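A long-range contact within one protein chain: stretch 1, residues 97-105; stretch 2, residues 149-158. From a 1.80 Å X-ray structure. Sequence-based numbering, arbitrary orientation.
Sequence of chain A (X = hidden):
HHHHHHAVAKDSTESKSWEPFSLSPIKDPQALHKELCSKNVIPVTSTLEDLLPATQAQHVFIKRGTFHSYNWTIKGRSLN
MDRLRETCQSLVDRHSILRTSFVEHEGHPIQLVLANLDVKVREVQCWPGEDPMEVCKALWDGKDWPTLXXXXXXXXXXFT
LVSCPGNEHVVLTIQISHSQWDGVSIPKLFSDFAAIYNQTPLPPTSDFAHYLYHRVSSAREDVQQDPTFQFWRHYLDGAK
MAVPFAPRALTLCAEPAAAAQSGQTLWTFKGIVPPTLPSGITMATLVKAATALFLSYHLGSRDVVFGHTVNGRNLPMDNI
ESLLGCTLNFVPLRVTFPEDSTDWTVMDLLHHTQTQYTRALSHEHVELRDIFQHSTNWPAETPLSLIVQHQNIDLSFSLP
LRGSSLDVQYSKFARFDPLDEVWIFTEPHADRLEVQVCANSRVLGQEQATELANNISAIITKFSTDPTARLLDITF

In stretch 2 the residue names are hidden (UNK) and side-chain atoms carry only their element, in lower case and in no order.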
# COMPACT_ATOMS: atom_id res chain seq x y z
N ILE A 97 1.41 -9.96 -11.49
CA ILE A 97 2.13 -9.40 -10.35
C ILE A 97 2.50 -10.50 -9.34
O ILE A 97 3.53 -10.42 -8.67
CB ILE A 97 1.32 -8.28 -9.63
CG1 ILE A 97 2.19 -7.53 -8.61
CG2 ILE A 97 0.10 -8.84 -8.94
CD1 ILE A 97 3.43 -6.94 -9.20
N LEU A 98 1.68 -11.56 -9.26
CA LEU A 98 1.94 -12.66 -8.33
C LEU A 98 3.06 -13.59 -8.85
O LEU A 98 3.60 -14.40 -8.09
CB LEU A 98 0.65 -13.45 -8.05
CG LEU A 98 -0.56 -12.70 -7.50
CD1 LEU A 98 -1.74 -13.63 -7.24
CD2 LEU A 98 -0.20 -11.91 -6.24
N ARG A 99 3.42 -13.47 -10.13
CA ARG A 99 4.57 -14.22 -10.64
C ARG A 99 5.71 -13.28 -10.97
O ARG A 99 6.49 -13.53 -11.89
CB ARG A 99 4.20 -15.05 -11.87
CG ARG A 99 2.92 -14.66 -12.55
CD ARG A 99 2.52 -15.71 -13.59
NE ARG A 99 1.36 -15.24 -14.33
CZ ARG A 99 1.43 -14.51 -15.43
NH1 ARG A 99 2.61 -14.18 -15.93
NH2 ARG A 99 0.32 -14.11 -16.01
N THR A 100 5.81 -12.19 -10.22
CA THR A 100 6.88 -11.24 -10.43
C THR A 100 8.01 -11.42 -9.41
O THR A 100 7.79 -11.62 -8.22
CB THR A 100 6.33 -9.78 -10.37
OG1 THR A 100 5.39 -9.61 -11.42
CG2 THR A 100 7.42 -8.79 -10.53
N SER A 101 9.24 -11.33 -9.92
CA SER A 101 10.47 -11.40 -9.17
C SER A 101 11.12 -10.01 -9.20
O SER A 101 11.05 -9.31 -10.23
CB SER A 101 11.38 -12.48 -9.79
OG SER A 101 12.74 -12.28 -9.50
N PHE A 102 11.72 -9.59 -8.09
CA PHE A 102 12.33 -8.26 -8.01
C PHE A 102 13.82 -8.38 -7.81
O PHE A 102 14.28 -9.13 -6.94
CB PHE A 102 11.73 -7.44 -6.85
CG PHE A 102 10.27 -7.20 -6.97
CD1 PHE A 102 9.36 -8.14 -6.53
CD2 PHE A 102 9.79 -6.00 -7.49
CE1 PHE A 102 7.99 -7.91 -6.65
CE2 PHE A 102 8.44 -5.76 -7.61
CZ PHE A 102 7.53 -6.72 -7.19
N VAL A 103 14.58 -7.65 -8.60
CA VAL A 103 16.00 -7.52 -8.31
C VAL A 103 16.42 -6.08 -8.54
O VAL A 103 15.68 -5.28 -9.10
CB VAL A 103 16.90 -8.45 -9.19
CG1 VAL A 103 16.57 -9.91 -8.98
CG2 VAL A 103 16.79 -8.08 -10.66
N GLU A 104 17.63 -5.77 -8.11
CA GLU A 104 18.19 -4.46 -8.29
C GLU A 104 19.13 -4.51 -9.49
O GLU A 104 19.97 -5.38 -9.57
CB GLU A 104 18.96 -4.06 -7.04
CG GLU A 104 18.65 -2.71 -6.46
CD GLU A 104 19.29 -2.53 -5.09
OE1 GLU A 104 20.36 -3.12 -4.83
OE2 GLU A 104 18.70 -1.82 -4.25
N HIS A 105 18.95 -3.59 -10.44
CA HIS A 105 20.11 -3.03 -11.15
C HIS A 105 20.29 -1.58 -11.36
O HIS A 105 19.38 -0.76 -11.52
CB HIS A 105 20.34 -3.74 -12.44
CG HIS A 105 20.13 -2.97 -13.70
ND1 HIS A 105 20.91 -1.92 -14.15
CD2 HIS A 105 19.30 -3.30 -14.74
CE1 HIS A 105 20.45 -1.54 -15.33
NE2 HIS A 105 19.47 -2.36 -15.71
N UNK A 149 14.41 -11.48 1.61
CA UNK A 149 15.32 -10.70 0.78
C UNK A 149 14.72 -10.52 -0.61
O UNK A 149 15.14 -11.16 -1.59
c UNK A 149 16.69 -11.39 0.70
o UNK A 149 17.59 -9.37 -0.24
n UNK A 149 18.66 -11.28 -0.71
c UNK A 149 17.69 -10.59 -0.12
N UNK A 150 13.71 -9.65 -0.68
CA UNK A 150 12.91 -9.49 -1.88
C UNK A 150 13.78 -9.14 -3.08
O UNK A 150 13.55 -9.64 -4.18
c UNK A 150 11.81 -8.42 -1.69
c UNK A 150 10.79 -8.91 -0.66
c UNK A 150 11.13 -8.09 -3.01
N UNK A 151 14.79 -8.30 -2.87
CA UNK A 151 15.62 -7.84 -3.99
C UNK A 151 16.64 -8.89 -4.43
O UNK A 151 17.40 -8.67 -5.38
c UNK A 151 15.33 -5.37 -3.61
c UNK A 151 14.56 -5.26 -4.94
c UNK A 151 16.04 -4.06 -3.27
c UNK A 151 16.32 -6.53 -3.64
N UNK A 152 16.66 -10.02 -3.73
CA UNK A 152 17.46 -11.16 -4.16
C UNK A 152 16.87 -11.92 -5.33
O UNK A 152 17.53 -12.79 -5.93
N UNK A 153 15.61 -11.63 -5.66
CA UNK A 153 14.94 -12.23 -6.80
C UNK A 153 13.99 -13.39 -6.53
O UNK A 153 13.24 -13.79 -7.41
N UNK A 154 14.00 -13.92 -5.31
CA UNK A 154 13.08 -15.00 -4.96
C UNK A 154 11.64 -14.50 -5.04
O UNK A 154 11.34 -13.40 -4.57
c UNK A 154 13.39 -15.54 -3.56
o UNK A 154 12.42 -16.49 -3.15
N UNK A 155 10.75 -15.27 -5.65
CA UNK A 155 9.36 -14.86 -5.77
C UNK A 155 8.75 -14.62 -4.39
O UNK A 155 8.74 -15.53 -3.56
c UNK A 155 8.55 -15.91 -6.52
c UNK A 155 8.27 -15.08 -8.85
c UNK A 155 8.99 -16.09 -7.97
c UNK A 155 8.72 -17.52 -8.45
N UNK A 156 8.25 -13.40 -4.13
CA UNK A 156 7.71 -13.20 -2.78
C UNK A 156 6.39 -13.91 -2.56
O UNK A 156 6.08 -14.22 -1.42
c UNK A 156 7.52 -11.67 -2.69
c UNK A 156 8.42 -12.13 -4.85
c UNK A 156 8.47 -11.11 -3.71
N UNK A 157 5.62 -14.16 -3.63
CA UNK A 157 4.30 -14.76 -3.47
C UNK A 157 4.43 -16.29 -3.45
O UNK A 157 4.92 -16.91 -4.41
c UNK A 157 2.07 -15.19 -4.61
c UNK A 157 2.90 -12.84 -4.31
c UNK A 157 3.32 -14.30 -4.56
N UNK A 158 4.01 -16.89 -2.35
CA UNK A 158 4.11 -18.33 -2.17
C UNK A 158 3.10 -18.78 -1.13
O UNK A 158 2.68 -18.00 -0.27
n UNK A 158 8.32 -18.06 -1.63
c UNK A 158 5.53 -18.73 -1.78
c UNK A 158 9.40 -18.70 -2.08
c UNK A 158 6.11 -18.01 -0.57
n UNK A 158 9.90 -19.74 -1.42
c UNK A 158 7.59 -18.38 -0.41
n UNK A 158 9.97 -18.27 -3.21
O HOH W 1 5.89 -13.20 -6.66
O HOH W 2 4.81 -16.75 -7.26
O HOH W 3 11.79 -10.87 -5.61
O HOH W 4 19.41 -7.61 -6.65

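Position 149 has four side-chain atoms: two carbons, the second carrying one oxygen and one nitrogen. That is a short amide, and none of it reaches stretch 1. The residue is Asn149, which opens a type I turn.

Position 150 has three side-chain carbons, one carrying the other two. The fork sits at CB, so this is Val150. Its CG1 lies 3.9 Å from Phe102 CD1, an apolar contact. Its backbone O is only 2.9 Å from Phe102 O, but both are acceptors and no hydrogen bond joins them. Water 3 bridges here, accepting from Phe102 N (2.8 Å) and lying 2.6 Å from Val150 O.

Position 151 has four carbons, forked at the second. The unbranched CB and the fork beyond it give Leu151. Its chi1 is m and its chi2 is t. Leu151 CD2 is 4.1 Å from Phe102 CB, and Leu151 CD1 is 3.6 Å from Glu104 OE2. The backbone also takes part: Val103 CA makes a CA-H...O contact of 3.4 Å to Leu151 O. Water 4 donates to Leu151 O (2.6 Å) and accepts from Glu104 N (2.9 Å).

Position 152 has no side-chain atoms, so it is Gly152. A CB here would point away from stretch 1 and clash with Asn149 ND2 at 2.6 Å. Gly152 N closes the first turn with a 2.9 Å hydrogen bond to Asn149 O.

Position 153 is also bare. Its phi of 100° with psi of -11° would jam a CB against the preceding carbonyl O, and that CB would lie a tight 3.1 Å from Val103 CG1. This is Gly153. Its O accepts a hydrogen bond from Ser101 OG at 2.6 Å. Gly153 CA approaches Phe102 O at 3.2 Å in a CA-H...O contact.

Position 154 has one carbon and then one oxygen, a hydroxymethyl group. This is Ser154. Its CB points away from stretch 1.

Position 155 again has four carbons, forked at the second, and is Leu155. CA-to-CB points sideways, but the end comes nearer: Leu155 CD2 is 3.5 Å from Thr100 O.

Position 156 has three carbons closing a ring onto the backbone N. This is Pro156. Its CD is 3.5 Å from Thr100 O, and its CG is 4.2 Å from Phe102 CD1, at the ring edge.

Position 157 has three carbons, forked at CB, and points toward stretch 1. This is Val157. Its CB is 3.5 Å from Leu98 O, and its CG2 is 3.8 Å from Leu98 CD2.

Position 158 has three carbons, a nitrogen, then a carbon carrying two more nitrogens. This guanidinium side chain is Arg158. It turns back within its own stretch, where NH2 donates to Leu155 O at 3.0 Å.

The contact joins a strand to an irregular segment. One direct hydrogen bond, from Ser101 to Gly153, links them. Apolar packing and bridging waters supply much of the rest, and Phe102 meets Val150, Leu151 and Pro156.

Stretch 2 149-158: NVLGGSLPVR
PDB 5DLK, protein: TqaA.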